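Local structure of 3-guanidinopropionase (Pseudomonas aeruginosa, 3NIQ) at residues Val145-His150 / Val184-Arg189; Val237-Asp242 / Ala280-Val285; Phe248-Gly253 / Pro288-Gly293. The protein catalyses the manganese-dependent hydrolysis of 3-guanidinopropanoate to beta-alanine and urea. All coordinates share one frame; numbering follows the deposited sequence.

Contact 1: Val145-His150 / Val184-Arg189; sequences VHFDAH and VQIGIR. With MN (manganese (II) ion), chain E; MN (manganese (II) ion), chain D.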
loop_
_atom_site.group_PDB
_atom_site.type_symbol
_atom_site.label_atom_id
_atom_site.label_comp_id
_atom_site.label_asym_id
_atom_site.label_seq_id
_atom_site.Cartn_x
_atom_site.Cartn_y
_atom_site.Cartn_z
ATOM N N VAL A 145 27.187 5.734 -22.143
ATOM C CA VAL A 145 25.967 6.526 -22.123
ATOM C C VAL A 145 25.311 6.207 -20.779
ATOM O O VAL A 145 24.953 5.070 -20.512
ATOM C CB VAL A 145 24.980 6.133 -23.245
ATOM C CG1 VAL A 145 23.709 7.027 -23.177
ATOM C CG2 VAL A 145 25.629 6.253 -24.648
ATOM N N HIS A 146 25.161 7.226 -19.944
ATOM C CA HIS A 146 24.743 7.072 -18.559
ATOM C C HIS A 146 23.463 7.901 -18.330
ATOM O O HIS A 146 23.477 9.122 -18.455
ATOM C CB HIS A 146 25.898 7.564 -17.675
ATOM C CG HIS A 146 25.582 7.655 -16.215
ATOM N ND1 HIS A 146 26.140 8.615 -15.395
ATOM C CD2 HIS A 146 24.771 6.910 -15.424
ATOM C CE1 HIS A 146 25.681 8.468 -14.163
ATOM N NE2 HIS A 146 24.848 7.437 -14.153
ATOM N N PHE A 147 22.358 7.228 -18.038
ATOM C CA PHE A 147 21.058 7.878 -17.780
ATOM C C PHE A 147 20.879 7.989 -16.269
ATOM O O PHE A 147 20.880 6.964 -15.576
ATOM C CB PHE A 147 19.924 7.001 -18.328
ATOM C CG PHE A 147 19.955 6.819 -19.807
ATOM C CD1 PHE A 147 19.242 7.664 -20.631
ATOM C CD2 PHE A 147 20.687 5.782 -20.379
ATOM C CE1 PHE A 147 19.263 7.492 -22.030
ATOM C CE2 PHE A 147 20.717 5.601 -21.753
ATOM C CZ PHE A 147 20.003 6.458 -22.588
ATOM N N ASP A 148 20.733 9.206 -15.745
ATOM C CA ASP A 148 20.701 9.385 -14.300
ATOM C C ASP A 148 20.176 10.772 -13.909
ATOM O O ASP A 148 20.383 11.752 -14.636
ATOM C CB ASP A 148 22.132 9.208 -13.745
ATOM C CG ASP A 148 22.174 8.699 -12.303
ATOM O OD1 ASP A 148 21.438 9.196 -11.424
ATOM O OD2 ASP A 148 22.974 7.794 -12.037
ATOM N N ALA A 149 19.514 10.860 -12.752
ATOM C CA ALA A 149 19.245 12.168 -12.161
ATOM C C ALA A 149 20.521 12.786 -11.553
ATOM O O ALA A 149 20.554 13.989 -11.276
ATOM C CB ALA A 149 18.142 12.077 -11.103
ATOM N N HIS A 150 21.546 11.957 -11.341
ATOM C CA HIS A 150 22.792 12.371 -10.652
ATOM C C HIS A 150 24.069 11.974 -11.424
ATOM O O HIS A 150 24.148 10.899 -12.013
ATOM C CB HIS A 150 22.863 11.751 -9.251
ATOM C CG HIS A 150 21.562 11.791 -8.510
ATOM N ND1 HIS A 150 20.671 10.737 -8.512
ATOM C CD2 HIS A 150 21.011 12.756 -7.731
ATOM C CE1 HIS A 150 19.610 11.063 -7.792
ATOM N NE2 HIS A 150 19.796 12.278 -7.301
ATOM N N VAL A 184 28.832 10.424 -21.703
ATOM C CA VAL A 184 27.742 11.381 -21.771
ATOM C C VAL A 184 26.673 10.973 -20.745
ATOM O O VAL A 184 26.295 9.788 -20.657
ATOM C CB VAL A 184 27.194 11.554 -23.209
ATOM C CG1 VAL A 184 26.736 10.222 -23.804
ATOM C CG2 VAL A 184 26.034 12.628 -23.240
ATOM N N GLN A 185 26.242 11.952 -19.949
ATOM C CA GLN A 185 25.278 11.729 -18.863
ATOM C C GLN A 185 24.010 12.496 -19.175
ATOM O O GLN A 185 24.075 13.667 -19.524
ATOM C CB GLN A 185 25.862 12.161 -17.517
ATOM C CG GLN A 185 27.216 11.497 -17.208
ATOM C CD GLN A 185 27.783 11.978 -15.895
ATOM O OE1 GLN A 185 27.950 13.181 -15.684
ATOM N NE2 GLN A 185 28.054 11.048 -14.994
ATOM N N ILE A 186 22.862 11.813 -19.088
ATOM C CA ILE A 186 21.590 12.374 -19.517
ATOM C C ILE A 186 20.534 12.316 -18.412
ATOM O O ILE A 186 20.274 11.236 -17.859
ATOM C CB ILE A 186 21.028 11.594 -20.737
ATOM C CG1 ILE A 186 22.060 11.525 -21.873
ATOM C CG2 ILE A 186 19.732 12.249 -21.198
ATOM C CD1 ILE A 186 21.682 10.632 -23.025
ATOM N N GLY A 187 19.924 13.464 -18.105
ATOM C CA GLY A 187 18.814 13.513 -17.168
ATOM C C GLY A 187 19.121 14.194 -15.840
ATOM O O GLY A 187 18.237 14.292 -14.990
ATOM N N ILE A 188 20.360 14.671 -15.671
ATOM C CA ILE A 188 20.837 15.261 -14.431
ATOM C C ILE A 188 19.941 16.404 -13.943
ATOM O O ILE A 188 19.636 17.315 -14.708
ATOM C CB ILE A 188 22.298 15.785 -14.577
ATOM C CG1 ILE A 188 23.211 14.735 -15.244
ATOM C CG2 ILE A 188 22.844 16.216 -13.222
ATOM C CD1 ILE A 188 23.375 13.439 -14.464
ATOM N N ARG A 189 19.515 16.342 -12.680
ATOM C CA ARG A 189 18.612 17.362 -12.116
ATOM C C ARG A 189 18.501 17.321 -10.577
ATOM O O ARG A 189 18.886 16.352 -9.932
ATOM C CB ARG A 189 17.212 17.193 -12.700
ATOM C CG ARG A 189 16.546 15.892 -12.226
ATOM C CD ARG A 189 15.214 15.675 -12.864
ATOM N NE ARG A 189 14.581 14.482 -12.287
ATOM C CZ ARG A 189 14.811 13.246 -12.717
ATOM N NH1 ARG A 189 15.621 13.038 -13.757
ATOM N NH2 ARG A 189 14.196 12.222 -12.142
HETATM MN MN MN E . 20.770 8.566 -9.552
HETATM MN MN MN D . 23.172 6.603 -10.182
HETATM O O HOH W 1 22.727 8.296 -8.510
#
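Val145, His146 and Phe147 pair in parallel with Val184, Gln185 and Ile186, the short strand axes 4.7 Å apart at closest and 14° from parallel. These are neighbouring strands of the central sheet of the arginase fold, and the metal ligands follow at the C-terminal end of the first. His146 N bonds to Val184 O, Ile186 N to His146 O and Asp148 N to Ile186 O, so the ladder runs right up to the metal site.

On one face, Ile186 CD1 packs against Val145 CG1 and Phe147 CE1, each at 4.1 Å, as branched and aromatic side chains suit a buried face under helices 211-230 and 262-270. The other face is polar. His146 CG stands anti to the backbone N (chi1 172°), which turns the imidazole edge to Gln185, whose NE2 gives a bent hydrogen bond to ND1 (3.1 Å, 138°), lying in the ring plane. With ND1 accepting, NE2 donates to the anti lone pair of Asp148 OD2 at 2.8 Å. Gln185 probably helps to orient this second-shell histidine, which in turn helps to position a ligand.

The Asp148 carboxylate spans both manganese ions, OD1 on one at 2.1 Å and OD2 on the other at 2.2 Å. His150 ND1 joins the first ion while its NE2 bonds to Glu256. His150 N donates to Asp148 OD1, closing an Asx turn. At Gly187 a CB would press on Asp148 O, and the backbone twist itself calls for glycine. Beyond the ladder Arg189 N bonds to Ala149 O, and the guanidinium, tied to Glu256 O, lays one face over Ala149 CB, 3.8 Å from NH1.

Contact 2: Val237-Asp242 / Ala280-Val285; sequences VSFDVD and ADVVEV. With MN (manganese (II) ion), chain E; MN (manganese (II) ion), chain D.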
loop_
_atom_site.group_PDB
_atom_site.type_symbol
_atom_site.label_atom_id
_atom_site.label_comp_id
_atom_site.label_asym_id
_atom_site.label_seq_id
_atom_site.Cartn_x
_atom_site.Cartn_y
_atom_site.Cartn_z
ATOM N N VAL A 237 26.326 0.928 -21.433
ATOM C CA VAL A 237 25.138 1.722 -21.085
ATOM C C VAL A 237 24.735 1.445 -19.660
ATOM O O VAL A 237 24.470 0.308 -19.275
ATOM C CB VAL A 237 23.951 1.444 -22.027
ATOM C CG1 VAL A 237 22.771 2.353 -21.668
ATOM C CG2 VAL A 237 24.368 1.653 -23.468
ATOM N N SER A 238 24.682 2.494 -18.857
ATOM C CA SER A 238 24.278 2.322 -17.493
ATOM C C SER A 238 23.013 3.153 -17.223
ATOM O O SER A 238 23.020 4.380 -17.354
ATOM C CB SER A 238 25.418 2.744 -16.567
ATOM O OG SER A 238 25.042 2.578 -15.219
ATOM N N PHE A 239 21.948 2.475 -16.807
ATOM C CA PHE A 239 20.648 3.109 -16.648
ATOM C C PHE A 239 20.211 3.119 -15.174
ATOM O O PHE A 239 19.886 2.065 -14.605
ATOM C CB PHE A 239 19.617 2.357 -17.512
ATOM C CG PHE A 239 18.296 3.060 -17.616
ATOM C CD1 PHE A 239 18.050 3.962 -18.650
ATOM C CD2 PHE A 239 17.297 2.831 -16.662
ATOM C CE1 PHE A 239 16.806 4.638 -18.742
ATOM C CE2 PHE A 239 16.068 3.505 -16.732
ATOM C CZ PHE A 239 15.815 4.400 -17.770
ATOM N N ASP A 240 20.209 4.301 -14.564
ATOM C CA ASP A 240 19.763 4.463 -13.192
ATOM C C ASP A 240 18.287 4.866 -13.300
ATOM O O ASP A 240 17.960 5.869 -13.930
ATOM C CB ASP A 240 20.636 5.530 -12.488
ATOM C CG ASP A 240 20.195 5.844 -11.052
ATOM O OD1 ASP A 240 19.032 5.575 -10.670
ATOM O OD2 ASP A 240 21.016 6.402 -10.280
ATOM N N VAL A 241 17.400 4.064 -12.718
ATOM C CA VAL A 241 15.976 4.268 -12.912
ATOM C C VAL A 241 15.517 5.604 -12.338
ATOM O O VAL A 241 14.475 6.099 -12.724
ATOM C CB VAL A 241 15.089 3.113 -12.365
ATOM C CG1 VAL A 241 15.381 1.777 -13.090
ATOM C CG2 VAL A 241 15.236 2.965 -10.853
ATOM N N ASP A 242 16.304 6.200 -11.444
ATOM C CA ASP A 242 15.927 7.515 -10.919
ATOM C C ASP A 242 16.107 8.662 -11.957
ATOM O O ASP A 242 15.757 9.808 -11.689
ATOM C CB ASP A 242 16.595 7.795 -9.536
ATOM C CG ASP A 242 18.085 8.163 -9.631
ATOM O OD1 ASP A 242 18.558 8.566 -10.715
ATOM O OD2 ASP A 242 18.788 8.043 -8.595
ATOM N N ALA A 280 25.847 -3.521 -20.227
ATOM C CA ALA A 280 24.877 -2.539 -19.787
ATOM C C ALA A 280 24.350 -2.944 -18.439
ATOM O O ALA A 280 24.475 -4.103 -18.047
ATOM C CB ALA A 280 23.730 -2.404 -20.814
ATOM N N ASP A 281 23.781 -1.991 -17.706
ATOM C CA ASP A 281 23.123 -2.328 -16.464
ATOM C C ASP A 281 21.899 -1.443 -16.210
ATOM O O ASP A 281 21.750 -0.375 -16.826
ATOM C CB ASP A 281 24.101 -2.296 -15.262
ATOM C CG ASP A 281 24.743 -0.932 -15.056
ATOM O OD1 ASP A 281 24.036 0.085 -15.190
ATOM O OD2 ASP A 281 25.957 -0.879 -14.731
ATOM N N VAL A 282 21.043 -1.916 -15.298
ATOM C CA VAL A 282 19.854 -1.197 -14.847
ATOM C C VAL A 282 19.949 -1.189 -13.333
ATOM O O VAL A 282 19.848 -2.240 -12.696
ATOM C CB VAL A 282 18.552 -1.920 -15.271
ATOM C CG1 VAL A 282 17.348 -1.173 -14.757
ATOM C CG2 VAL A 282 18.462 -2.040 -16.812
ATOM N N VAL A 283 20.181 -0.018 -12.746
ATOM C CA VAL A 283 20.494 0.020 -11.312
ATOM C C VAL A 283 19.499 0.876 -10.548
ATOM O O VAL A 283 18.731 1.586 -11.164
ATOM C CB VAL A 283 21.918 0.560 -11.065
ATOM C CG1 VAL A 283 22.930 -0.371 -11.695
ATOM C CG2 VAL A 283 22.069 2.024 -11.590
ATOM N N GLU A 284 19.526 0.740 -9.220
ATOM C CA GLU A 284 18.768 1.547 -8.242
ATOM C C GLU A 284 17.270 1.200 -8.159
ATOM O O GLU A 284 16.496 1.953 -7.560
ATOM C CB GLU A 284 18.977 3.081 -8.446
ATOM C CG GLU A 284 20.422 3.585 -8.283
ATOM C CD GLU A 284 20.920 3.552 -6.834
ATOM O OE1 GLU A 284 20.142 3.190 -5.916
ATOM O OE2 GLU A 284 22.106 3.854 -6.610
ATOM N N VAL A 285 16.853 0.078 -8.740
ATOM C CA VAL A 285 15.506 -0.432 -8.420
ATOM C C VAL A 285 15.460 -0.831 -6.947
ATOM O O VAL A 285 16.228 -1.670 -6.514
ATOM C CB VAL A 285 15.087 -1.637 -9.291
ATOM C CG1 VAL A 285 13.685 -2.137 -8.887
ATOM C CG2 VAL A 285 15.073 -1.239 -10.809
HETATM MN MN MN E . 20.770 8.566 -9.552
HETATM MN MN MN D . 23.172 6.603 -10.182
HETATM O O HOH W 1 22.727 8.296 -8.510
#
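Val237 opens a parallel pairing with Ala280, the small alanine letting CB meet CB at 4.0 Å, and Val237 O takes the N-H of Asp281. In the next residue, Ser238 OG, anti to its backbone N (chi1 -180°), donates to the syn lone pair of Asp281 OD1 at 2.7 Å. The same OG bonds to NE2 of His126, a manganese ligand, while Asp281 OD2 meets the hydroxyls of Tyr236 and Thr129; a short polar chain on this face of the sheet thus leads to the metal site. Phe239 N bonds to Asp281 O and Phe239 O to Val283 N.

Asp240 closes the strand with OD2 bridging both manganese ions, 2.2 and 2.3 Å away. Its OD1 accepts Asp242 N in an Asx turn and rests against CB of Glu284 at 3.3 Å; OE2 of that glutamate holds His126 N. Val241 N reaches Val283 O, and Val241 CG1 packs on Val282 CG1 and Val285 CG2. Asp242 then grips one ion with both carboxylate oxygens.

Helix 262-270 links the strands as a beta-alpha-beta unit; strands 142-147 and 118-123 flank the pair, and helix 294-317 packs on Val237, Phe239, Val241 and Val282.

Contact 3: Phe248-Gly253 / Pro288-Gly293; sequences FAPGTG and PFDVGG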
loop_
_atom_site.group_PDB
_atom_site.type_symbol
_atom_site.label_atom_id
_atom_site.label_comp_id
_atom_site.label_asym_id
_atom_site.label_seq_id
_atom_site.Cartn_x
_atom_site.Cartn_y
_atom_site.Cartn_z
ATOM N N PHE A 248 6.877 7.264 -12.805
ATOM C CA PHE A 248 7.192 6.015 -13.515
ATOM C C PHE A 248 8.094 5.089 -12.714
ATOM O O PHE A 248 8.049 3.855 -12.884
ATOM C CB PHE A 248 7.871 6.331 -14.876
ATOM C CG PHE A 248 7.180 7.418 -15.632
ATOM C CD1 PHE A 248 6.109 7.129 -16.463
ATOM C CD2 PHE A 248 7.569 8.754 -15.469
ATOM C CE1 PHE A 248 5.448 8.155 -17.137
ATOM C CE2 PHE A 248 6.896 9.765 -16.104
ATOM C CZ PHE A 248 5.836 9.465 -16.948
ATOM N N ALA A 249 8.930 5.667 -11.851
ATOM C CA ALA A 249 9.859 4.858 -11.053
ATOM C C ALA A 249 9.880 5.293 -9.601
ATOM O O ALA A 249 10.890 5.865 -9.139
ATOM C CB ALA A 249 11.281 4.920 -11.647
ATOM N N PRO A 250 8.796 4.982 -8.853
ATOM C CA PRO A 250 8.710 5.367 -7.439
ATOM C C PRO A 250 9.708 4.606 -6.569
ATOM O O PRO A 250 10.163 5.138 -5.553
ATOM C CB PRO A 250 7.270 4.954 -7.041
ATOM C CG PRO A 250 6.914 3.835 -8.016
ATOM C CD PRO A 250 7.583 4.267 -9.309
ATOM N N GLY A 251 10.053 3.388 -6.984
ATOM C CA GLY A 251 10.871 2.483 -6.181
ATOM C C GLY A 251 12.352 2.746 -6.343
ATOM O O GLY A 251 13.061 1.981 -6.985
ATOM N N THR A 252 12.835 3.840 -5.785
ATOM C CA THR A 252 14.252 4.148 -5.947
ATOM C C THR A 252 14.727 4.964 -4.761
ATOM O O THR A 252 13.945 5.703 -4.136
ATOM C CB THR A 252 14.526 4.861 -7.299
ATOM O OG1 THR A 252 15.921 4.766 -7.621
ATOM C CG2 THR A 252 14.079 6.340 -7.247
ATOM N N GLY A 253 16.004 4.822 -4.432
ATOM C CA GLY A 253 16.516 5.379 -3.187
ATOM C C GLY A 253 16.557 6.886 -3.143
ATOM O O GLY A 253 16.200 7.479 -2.122
ATOM N N PRO A 288 11.566 -2.089 -1.631
ATOM C CA PRO A 288 10.856 -1.571 -0.452
ATOM C C PRO A 288 10.195 -0.207 -0.679
ATOM O O PRO A 288 9.301 0.158 0.062
ATOM C CB PRO A 288 11.963 -1.456 0.606
ATOM C CG PRO A 288 12.988 -2.440 0.190
ATOM C CD PRO A 288 12.989 -2.347 -1.325
ATOM N N PHE A 289 10.625 0.545 -1.690
ATOM C CA PHE A 289 9.956 1.811 -1.981
ATOM C C PHE A 289 9.127 1.747 -3.242
ATOM O O PHE A 289 8.641 2.779 -3.729
ATOM C CB PHE A 289 10.984 2.948 -2.036
ATOM C CG PHE A 289 11.708 3.131 -0.734
ATOM C CD1 PHE A 289 11.147 3.894 0.280
ATOM C CD2 PHE A 289 12.905 2.459 -0.490
ATOM C CE1 PHE A 289 11.813 4.034 1.500
ATOM C CE2 PHE A 289 13.567 2.591 0.718
ATOM C CZ PHE A 289 13.031 3.378 1.699
ATOM N N ASP A 290 8.967 0.543 -3.780
ATOM C CA ASP A 290 8.257 0.373 -5.061
ATOM C C ASP A 290 6.759 0.253 -4.810
ATOM O O ASP A 290 6.330 -0.015 -3.678
ATOM C CB ASP A 290 8.802 -0.841 -5.806
ATOM C CG ASP A 290 8.445 -0.854 -7.299
ATOM O OD1 ASP A 290 7.904 0.133 -7.831
ATOM O OD2 ASP A 290 8.681 -1.898 -7.950
ATOM N N VAL A 291 5.963 0.441 -5.863
ATOM C CA VAL A 291 4.506 0.396 -5.729
ATOM C C VAL A 291 3.951 -0.642 -6.688
ATOM O O VAL A 291 3.963 -0.433 -7.910
ATOM C CB VAL A 291 3.868 1.775 -6.034
ATOM C CG1 VAL A 291 2.362 1.696 -5.927
ATOM C CG2 VAL A 291 4.425 2.859 -5.089
ATOM N N GLY A 292 3.478 -1.758 -6.134
ATOM C CA GLY A 292 2.941 -2.869 -6.933
ATOM C C GLY A 292 3.904 -3.311 -8.024
ATOM O O GLY A 292 3.486 -3.644 -9.134
ATOM N N GLY A 293 5.204 -3.283 -7.716
ATOM C CA GLY A 293 6.237 -3.697 -8.667
ATOM C C GLY A 293 6.388 -2.830 -9.922
ATOM O O GLY A 293 6.946 -3.287 -10.906
#
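Phe289, Asp290 and Val291 pass Pro250 and Gly251 where two loops of the arginase fold meet, one leaving strand 235-240 and the other leading into helix 294-317. Just before them Pro288, in a short 3-10 segment, packs against Phe289 of a neighbouring subunit.

Phe289 meets the first loop mainly through its backbone. Its carbonyl oxygen receives a CA-H...O contact from Gly251, 3.3 Å from that CA, and its CB lies 4.2 Å from the same atom. With CG anti to the carbonyl carbon (chi1 -61°), the ring is carried away from Gly251 and makes a cation-pi contact with Arg51.

At Asp290 the two chains pass CA to CA, its own CA 3.5 Å from Gly251 CA. Such an approach suits glycine: a CB on Gly251 would run into Asp290 CB. Gly251 is also the centre of an inverse gamma turn, with a weak bond from Thr252 N to Pro250 O. The Asp290 carboxylate is well used. OD1 takes Val291 N from above its plane at 2.8 Å and shares Thr295 OG1, which also bonds to Gly251 N, so one threonine ties the loops together. OD2 accepts Ala296 N in the first turn of the helix, where an acidic group would be expected to interact well with the helix dipole. The two oxygens between them thus serve Val291 N, Thr295 OG1 and Ala296 N.

Val291 puts its branched side chain at about a right angle across the proline ring, and also packs on Val291 of two other subunits; two residues on, Gly293 stands at the N-cap of helix 294-317. Against Pro250, the valine contact is made by CG2, 4.0 Å from both CB and CG.

Overall arrangement
Contacts 1 and 2 sit side by side in one parallel sheet, their centres about 10 Å apart, because strands 142-147 and 235-240 are neighbours in it. Together they supply Asp148, His150, Asp240 and Asp242 to the two manganese ions, and one water belongs to both; His126 and Asp152 complete the site. Along the chain contact 1 closes before contact 2 opens, whereas the segments of contacts 2 and 3 alternate. Contact 3 lies beyond the strand ends, about 14 Å from contact 2 between centres and about 19 Å from contact 1. The bond from Thr252 OG1 to Glu284 O joins contact 3, which packs on other subunits of the hexamer, to the metal-bearing strand ends.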